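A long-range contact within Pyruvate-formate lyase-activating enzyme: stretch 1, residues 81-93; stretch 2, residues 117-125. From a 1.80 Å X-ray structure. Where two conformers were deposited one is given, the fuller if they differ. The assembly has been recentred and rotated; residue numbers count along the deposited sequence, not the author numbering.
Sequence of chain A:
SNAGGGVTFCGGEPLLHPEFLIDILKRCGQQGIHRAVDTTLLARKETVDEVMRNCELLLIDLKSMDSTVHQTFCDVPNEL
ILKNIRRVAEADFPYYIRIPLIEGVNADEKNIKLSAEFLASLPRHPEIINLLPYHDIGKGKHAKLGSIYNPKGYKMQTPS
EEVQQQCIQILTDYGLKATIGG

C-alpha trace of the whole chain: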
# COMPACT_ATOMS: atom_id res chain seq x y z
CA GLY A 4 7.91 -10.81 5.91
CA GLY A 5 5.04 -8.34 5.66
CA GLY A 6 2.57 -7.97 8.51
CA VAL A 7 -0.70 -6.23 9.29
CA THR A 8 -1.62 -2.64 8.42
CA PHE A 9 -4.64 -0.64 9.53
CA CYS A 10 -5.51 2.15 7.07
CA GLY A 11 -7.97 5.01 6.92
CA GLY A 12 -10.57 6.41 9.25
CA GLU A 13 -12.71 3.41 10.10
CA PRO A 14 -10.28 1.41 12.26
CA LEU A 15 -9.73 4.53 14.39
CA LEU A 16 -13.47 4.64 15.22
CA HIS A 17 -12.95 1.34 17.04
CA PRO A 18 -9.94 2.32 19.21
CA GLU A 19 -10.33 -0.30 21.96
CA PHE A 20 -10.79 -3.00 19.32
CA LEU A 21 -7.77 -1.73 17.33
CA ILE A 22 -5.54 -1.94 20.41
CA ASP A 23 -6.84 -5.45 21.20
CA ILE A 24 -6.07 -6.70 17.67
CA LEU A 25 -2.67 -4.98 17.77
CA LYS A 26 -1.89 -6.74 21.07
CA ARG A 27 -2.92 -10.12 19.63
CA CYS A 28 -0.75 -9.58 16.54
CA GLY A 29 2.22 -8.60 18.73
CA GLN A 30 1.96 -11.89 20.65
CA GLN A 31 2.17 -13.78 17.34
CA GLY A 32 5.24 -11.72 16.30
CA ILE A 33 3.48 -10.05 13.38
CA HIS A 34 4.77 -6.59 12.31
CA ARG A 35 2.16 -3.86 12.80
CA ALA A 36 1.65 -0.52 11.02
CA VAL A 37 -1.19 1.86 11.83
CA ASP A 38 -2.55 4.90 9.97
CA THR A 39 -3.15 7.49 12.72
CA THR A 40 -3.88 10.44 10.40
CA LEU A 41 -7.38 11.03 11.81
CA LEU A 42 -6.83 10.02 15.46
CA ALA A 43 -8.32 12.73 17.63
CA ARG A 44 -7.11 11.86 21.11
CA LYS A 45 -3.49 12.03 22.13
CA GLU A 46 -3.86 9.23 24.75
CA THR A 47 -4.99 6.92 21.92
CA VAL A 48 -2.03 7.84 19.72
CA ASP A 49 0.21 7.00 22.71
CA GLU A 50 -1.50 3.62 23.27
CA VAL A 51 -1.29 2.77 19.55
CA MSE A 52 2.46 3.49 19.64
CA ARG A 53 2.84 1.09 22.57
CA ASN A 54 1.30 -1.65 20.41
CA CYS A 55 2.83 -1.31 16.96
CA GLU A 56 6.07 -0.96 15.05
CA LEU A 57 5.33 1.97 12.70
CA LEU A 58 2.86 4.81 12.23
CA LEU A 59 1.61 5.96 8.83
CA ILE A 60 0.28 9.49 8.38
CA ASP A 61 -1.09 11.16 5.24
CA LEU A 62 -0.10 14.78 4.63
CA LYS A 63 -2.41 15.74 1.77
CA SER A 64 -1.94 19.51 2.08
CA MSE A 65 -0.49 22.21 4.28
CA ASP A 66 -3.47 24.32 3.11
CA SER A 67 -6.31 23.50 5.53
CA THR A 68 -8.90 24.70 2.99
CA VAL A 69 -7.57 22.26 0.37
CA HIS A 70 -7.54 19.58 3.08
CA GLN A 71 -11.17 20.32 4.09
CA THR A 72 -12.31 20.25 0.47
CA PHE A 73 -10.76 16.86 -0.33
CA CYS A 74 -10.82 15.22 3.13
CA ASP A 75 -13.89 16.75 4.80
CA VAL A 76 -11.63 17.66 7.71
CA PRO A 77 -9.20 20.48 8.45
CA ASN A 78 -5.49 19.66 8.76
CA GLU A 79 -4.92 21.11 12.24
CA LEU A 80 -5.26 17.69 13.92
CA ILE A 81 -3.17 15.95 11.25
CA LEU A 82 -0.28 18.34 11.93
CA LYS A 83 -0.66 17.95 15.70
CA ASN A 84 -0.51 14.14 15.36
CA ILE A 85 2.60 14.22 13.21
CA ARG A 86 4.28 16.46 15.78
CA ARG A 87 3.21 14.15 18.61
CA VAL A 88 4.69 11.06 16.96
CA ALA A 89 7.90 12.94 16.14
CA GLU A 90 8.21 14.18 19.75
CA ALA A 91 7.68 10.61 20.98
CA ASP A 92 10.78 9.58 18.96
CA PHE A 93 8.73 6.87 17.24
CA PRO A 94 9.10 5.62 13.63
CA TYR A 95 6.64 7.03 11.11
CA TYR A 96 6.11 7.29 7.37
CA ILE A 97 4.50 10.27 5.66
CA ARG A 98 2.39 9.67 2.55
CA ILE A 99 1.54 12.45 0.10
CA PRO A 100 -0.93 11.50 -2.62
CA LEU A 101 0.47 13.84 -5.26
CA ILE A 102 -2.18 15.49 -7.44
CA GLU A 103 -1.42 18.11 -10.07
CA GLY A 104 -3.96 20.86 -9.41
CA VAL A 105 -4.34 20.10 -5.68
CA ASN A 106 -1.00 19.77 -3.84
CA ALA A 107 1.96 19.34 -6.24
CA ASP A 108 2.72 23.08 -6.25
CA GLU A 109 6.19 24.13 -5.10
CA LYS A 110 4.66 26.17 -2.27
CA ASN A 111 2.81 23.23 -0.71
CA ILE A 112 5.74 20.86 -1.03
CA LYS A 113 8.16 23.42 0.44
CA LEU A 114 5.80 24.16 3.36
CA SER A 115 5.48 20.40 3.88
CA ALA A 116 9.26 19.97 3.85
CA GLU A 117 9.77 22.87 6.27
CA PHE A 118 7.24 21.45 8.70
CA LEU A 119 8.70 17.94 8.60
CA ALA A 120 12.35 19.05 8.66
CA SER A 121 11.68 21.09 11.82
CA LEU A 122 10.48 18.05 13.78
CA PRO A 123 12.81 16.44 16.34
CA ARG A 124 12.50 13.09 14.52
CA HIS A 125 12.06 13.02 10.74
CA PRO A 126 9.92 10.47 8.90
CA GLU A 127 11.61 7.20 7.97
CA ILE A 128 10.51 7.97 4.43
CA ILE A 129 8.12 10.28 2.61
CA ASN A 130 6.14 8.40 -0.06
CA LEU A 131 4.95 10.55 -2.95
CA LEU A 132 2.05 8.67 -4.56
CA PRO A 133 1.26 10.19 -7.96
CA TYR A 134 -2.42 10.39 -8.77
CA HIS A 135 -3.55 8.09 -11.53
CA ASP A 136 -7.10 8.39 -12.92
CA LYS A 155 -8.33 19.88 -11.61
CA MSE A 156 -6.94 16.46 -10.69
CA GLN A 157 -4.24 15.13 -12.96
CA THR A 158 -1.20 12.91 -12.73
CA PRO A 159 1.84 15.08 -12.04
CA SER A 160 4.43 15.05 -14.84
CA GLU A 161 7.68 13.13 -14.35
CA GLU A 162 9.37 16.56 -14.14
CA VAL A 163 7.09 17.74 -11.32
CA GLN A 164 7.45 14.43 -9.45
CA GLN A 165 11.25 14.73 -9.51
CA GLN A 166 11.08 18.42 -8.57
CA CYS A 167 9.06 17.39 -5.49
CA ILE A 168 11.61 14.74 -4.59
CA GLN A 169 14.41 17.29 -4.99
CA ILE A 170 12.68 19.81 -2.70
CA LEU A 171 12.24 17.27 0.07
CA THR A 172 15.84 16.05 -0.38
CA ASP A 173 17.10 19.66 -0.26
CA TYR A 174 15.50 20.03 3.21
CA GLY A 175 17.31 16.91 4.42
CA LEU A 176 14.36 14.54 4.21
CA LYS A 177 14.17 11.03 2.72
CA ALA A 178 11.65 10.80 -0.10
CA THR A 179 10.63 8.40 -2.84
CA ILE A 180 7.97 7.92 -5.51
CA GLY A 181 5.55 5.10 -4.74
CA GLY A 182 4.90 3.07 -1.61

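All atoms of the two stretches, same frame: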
# COMPACT_ATOMS: atom_id res chain seq x y z
N ILE A 81 -4.16 16.75 11.96
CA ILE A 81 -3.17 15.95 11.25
C ILE A 81 -1.77 16.44 11.62
O ILE A 81 -0.88 15.65 11.95
CB ILE A 81 -3.37 16.00 9.70
CG1 ILE A 81 -4.54 15.12 9.27
CG2 ILE A 81 -2.13 15.50 8.96
CD1 ILE A 81 -5.87 15.55 9.74
N LEU A 82 -1.58 17.76 11.61
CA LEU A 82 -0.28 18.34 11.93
C LEU A 82 0.09 18.10 13.39
O LEU A 82 1.24 17.82 13.70
CB LEU A 82 -0.26 19.82 11.58
CG LEU A 82 -0.48 20.14 10.09
CD1 LEU A 82 -0.43 21.65 9.84
CD2 LEU A 82 0.54 19.41 9.22
N LYS A 83 -0.87 18.24 14.28
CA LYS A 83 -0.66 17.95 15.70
C LYS A 83 -0.20 16.50 15.92
O LYS A 83 0.74 16.24 16.67
CB LYS A 83 -1.95 18.20 16.48
CG LYS A 83 -1.83 17.97 17.96
CD LYS A 83 -3.06 18.43 18.72
CE LYS A 83 -3.16 19.95 18.79
NZ LYS A 83 -3.90 20.53 17.64
N ASN A 84 -0.85 15.57 15.23
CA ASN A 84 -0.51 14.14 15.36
C ASN A 84 0.88 13.81 14.85
O ASN A 84 1.59 12.98 15.44
CB ASN A 84 -1.53 13.28 14.62
CG ASN A 84 -2.84 13.14 15.37
OD1 ASN A 84 -2.93 13.50 16.56
ND2 ASN A 84 -3.89 12.66 14.68
N ILE A 85 1.27 14.43 13.75
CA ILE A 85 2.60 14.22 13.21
C ILE A 85 3.62 14.74 14.22
O ILE A 85 4.60 14.06 14.52
CB ILE A 85 2.81 14.88 11.83
CG1 ILE A 85 1.86 14.26 10.79
CG2 ILE A 85 4.26 14.73 11.41
CD1 ILE A 85 1.77 15.04 9.49
N ARG A 86 3.37 15.93 14.77
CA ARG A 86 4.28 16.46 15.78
C ARG A 86 4.36 15.54 17.00
O ARG A 86 5.44 15.30 17.52
CB ARG A 86 3.87 17.87 16.20
CG ARG A 86 4.86 18.55 17.14
CD ARG A 86 4.55 20.04 17.29
NE ARG A 86 4.84 20.77 16.06
CZ ARG A 86 6.06 21.12 15.67
NH1 ARG A 86 7.13 20.85 16.41
NH2 ARG A 86 6.21 21.77 14.53
N ARG A 87 3.22 15.00 17.43
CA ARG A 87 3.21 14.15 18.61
C ARG A 87 4.05 12.89 18.41
O ARG A 87 4.81 12.51 19.31
CB ARG A 87 1.79 13.78 19.05
CG ARG A 87 1.78 13.34 20.52
CD ARG A 87 0.39 13.02 21.02
NE ARG A 87 0.44 12.55 22.41
CZ ARG A 87 0.49 13.34 23.48
NH1 ARG A 87 0.54 12.81 24.69
NH2 ARG A 87 0.47 14.67 23.35
N VAL A 88 3.91 12.25 17.26
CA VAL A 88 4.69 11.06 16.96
C VAL A 88 6.18 11.38 16.89
O VAL A 88 7.02 10.65 17.43
CB VAL A 88 4.19 10.40 15.66
CG1 VAL A 88 4.99 9.14 15.35
CG2 VAL A 88 2.68 10.08 15.79
N ALA A 89 6.51 12.49 16.24
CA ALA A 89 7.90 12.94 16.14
C ALA A 89 8.51 13.20 17.53
O ALA A 89 9.66 12.80 17.80
CB ALA A 89 7.98 14.18 15.28
N GLU A 90 7.74 13.86 18.40
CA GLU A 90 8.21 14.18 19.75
C GLU A 90 8.34 12.95 20.65
O GLU A 90 9.10 12.95 21.62
CB GLU A 90 7.28 15.21 20.42
CG GLU A 90 7.42 16.61 19.84
CD GLU A 90 6.44 17.62 20.43
OE1 GLU A 90 5.53 17.23 21.20
OE2 GLU A 90 6.58 18.81 20.11
N ALA A 91 7.60 11.90 20.30
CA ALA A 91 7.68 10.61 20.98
C ALA A 91 8.87 9.76 20.51
O ALA A 91 9.08 8.68 21.04
CB ALA A 91 6.38 9.84 20.77
N ASP A 92 9.63 10.26 19.54
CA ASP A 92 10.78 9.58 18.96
C ASP A 92 10.41 8.18 18.43
O ASP A 92 11.09 7.20 18.71
CB ASP A 92 11.94 9.49 19.96
CG ASP A 92 13.26 9.10 19.30
OD1 ASP A 92 13.45 9.38 18.10
OD2 ASP A 92 14.10 8.54 20.01
N PHE A 93 9.31 8.12 17.69
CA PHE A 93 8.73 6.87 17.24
C PHE A 93 8.73 6.85 15.70
O PHE A 93 8.50 7.88 15.08
CB PHE A 93 7.31 6.74 17.79
CG PHE A 93 6.69 5.39 17.59
CD1 PHE A 93 6.86 4.38 18.52
CD2 PHE A 93 5.95 5.12 16.45
CE1 PHE A 93 6.30 3.14 18.31
CE2 PHE A 93 5.39 3.87 16.26
CZ PHE A 93 5.57 2.88 17.18
N GLU A 117 9.39 22.03 5.15
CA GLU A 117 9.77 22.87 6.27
C GLU A 117 9.15 22.42 7.57
O GLU A 117 9.82 22.42 8.61
CB GLU A 117 9.41 24.33 5.97
CG GLU A 117 10.28 24.92 4.88
CD GLU A 117 9.86 26.29 4.38
OE1 GLU A 117 8.94 26.94 4.93
OE2 GLU A 117 10.52 26.75 3.40
N PHE A 118 7.90 21.99 7.52
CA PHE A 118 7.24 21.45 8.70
C PHE A 118 7.96 20.17 9.16
O PHE A 118 8.39 20.07 10.31
CB PHE A 118 5.77 21.20 8.37
CG PHE A 118 5.06 20.39 9.40
CD1 PHE A 118 4.79 20.91 10.65
CD2 PHE A 118 4.65 19.10 9.11
CE1 PHE A 118 4.12 20.15 11.59
CE2 PHE A 118 3.99 18.34 10.04
CZ PHE A 118 3.74 18.85 11.30
N LEU A 119 8.12 19.23 8.25
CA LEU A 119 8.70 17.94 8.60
C LEU A 119 10.15 18.06 9.05
O LEU A 119 10.57 17.40 10.02
CB LEU A 119 8.56 16.96 7.42
CG LEU A 119 7.12 16.57 7.04
CD1 LEU A 119 7.11 15.78 5.74
CD2 LEU A 119 6.43 15.79 8.17
N ALA A 120 10.93 18.88 8.34
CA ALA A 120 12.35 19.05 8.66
C ALA A 120 12.56 19.63 10.06
O ALA A 120 13.56 19.36 10.72
CB ALA A 120 13.00 19.95 7.61
N SER A 121 11.60 20.42 10.51
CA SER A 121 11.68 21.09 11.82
C SER A 121 11.40 20.16 12.99
O SER A 121 11.69 20.50 14.13
CB SER A 121 10.71 22.28 11.84
OG SER A 121 9.36 21.87 11.96
N LEU A 122 10.84 18.98 12.72
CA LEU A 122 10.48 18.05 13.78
C LEU A 122 11.71 17.35 14.36
O LEU A 122 12.70 17.15 13.64
CB LEU A 122 9.46 17.03 13.27
CG LEU A 122 8.15 17.63 12.76
CD1 LEU A 122 7.27 16.56 12.09
CD2 LEU A 122 7.41 18.36 13.90
N PRO A 123 11.66 17.01 15.66
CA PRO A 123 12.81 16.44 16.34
C PRO A 123 13.19 15.05 15.85
O PRO A 123 14.34 14.62 16.06
CB PRO A 123 12.37 16.40 17.81
CG PRO A 123 10.92 16.36 17.77
CD PRO A 123 10.51 17.17 16.57
N ARG A 124 12.23 14.33 15.26
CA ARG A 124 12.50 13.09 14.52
C ARG A 124 11.84 13.21 13.16
O ARG A 124 10.66 13.54 13.08
CB ARG A 124 11.92 11.87 15.26
CG ARG A 124 12.19 10.54 14.54
CD ARG A 124 11.66 9.31 15.27
NE ARG A 124 11.92 8.11 14.48
CZ ARG A 124 12.62 7.05 14.89
NH1 ARG A 124 13.13 6.99 16.12
NH2 ARG A 124 12.82 6.04 14.06
N HIS A 125 12.61 12.98 12.10
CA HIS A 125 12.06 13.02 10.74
C HIS A 125 11.35 11.72 10.41
O HIS A 125 11.60 10.68 11.06
CB HIS A 125 13.17 13.22 9.71
CG HIS A 125 13.84 14.55 9.79
ND1 HIS A 125 15.03 14.82 9.13
CD2 HIS A 125 13.50 15.69 10.44
CE1 HIS A 125 15.38 16.07 9.37
NE2 HIS A 125 14.49 16.62 10.17
O HOH W 1 9.61 22.12 15.17
O HOH W 2 14.53 12.18 18.12

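The three residues that cover the most surface in this contact are Arg124 (106 Å²), Phe118 (87 Å²) and Arg86 (66 Å²), with Ala89, at 64 Å², almost level with Arg86. The helices that carry the contact, 81-90 and 117-121, run in nearly the same direction, with 24° between their N-to-C vectors. Their axes approach no closer than 10.9 Å, so side chains must fill the space between them. Farther along, the second stretch draws in, and the CA atoms of Ala89 and Arg124 are 4.9 Å apart.

Arg124 points its CA-to-CB bond toward stretch 1 and is extended, with chi1, chi2 and chi3 all t. This carries its guanidinium past the end of helix 81-90, where Asp92, at positive phi (55°), closes a Schellman motif. Asp92 N bonds back to Ala89 O at 3.1 Å, and Phe93 N bonds weakly to Val88 O at 3.4 Å. Arg124 NH1 donates to Asp92 OD1 at 3.1 Å with an N-H...acceptor angle of 160°, a hydrogen bond within a salt bridge; OD1 lies at the edge of the guanidinium, near its plane, where the N-H groups point. Phe93 C lies over one face of the same group. Phe93 O and Arg124 NE are 3.5 Å apart, but the angle is too poor for a hydrogen bond. Water 2 ties the same corner together, donating to Asp92 OD1 (3.0 Å) and to Pro123 O (3.2 Å).

The CA-to-CB bond of Phe118 also points toward stretch 1. Leu82 CD2 sits over its ring face, 4.0 Å from the centroid of the Phe118 ring and 24° off the normal, which supports a CH-pi contact. Ile85 CG2 approaches Phe118 CE2 obliquely at 3.9 Å. That same methyl reaches Leu119 CD2 at 4.0 Å and Leu122 CD1 at 3.6 Å, so Ile85 packs against the ring and both leucines. Farther along, Ala89 CB packs on Leu122 CB at 3.8 Å; its small side chain also lies 3.5 Å from Arg124 O.

The CA-to-CB bond of Arg86 points sideways to stretch 2, yet the end of the side chain comes nearer. Leu122 CD2 lies over one guanidinium face, 3.5 Å from Arg86 CZ, while Phe118 CE1 is oblique to the group, 4.0 Å from Arg86 NH2. No direct hydrogen bond joins Arg86 to stretch 2; water 1 bridges instead, accepting from Arg86 NH1 (3.0 Å) and donating to Ser121 O (2.8 Å). Ser121 OG is engaged within its own stretch, donating to Phe118 O at 2.6 Å.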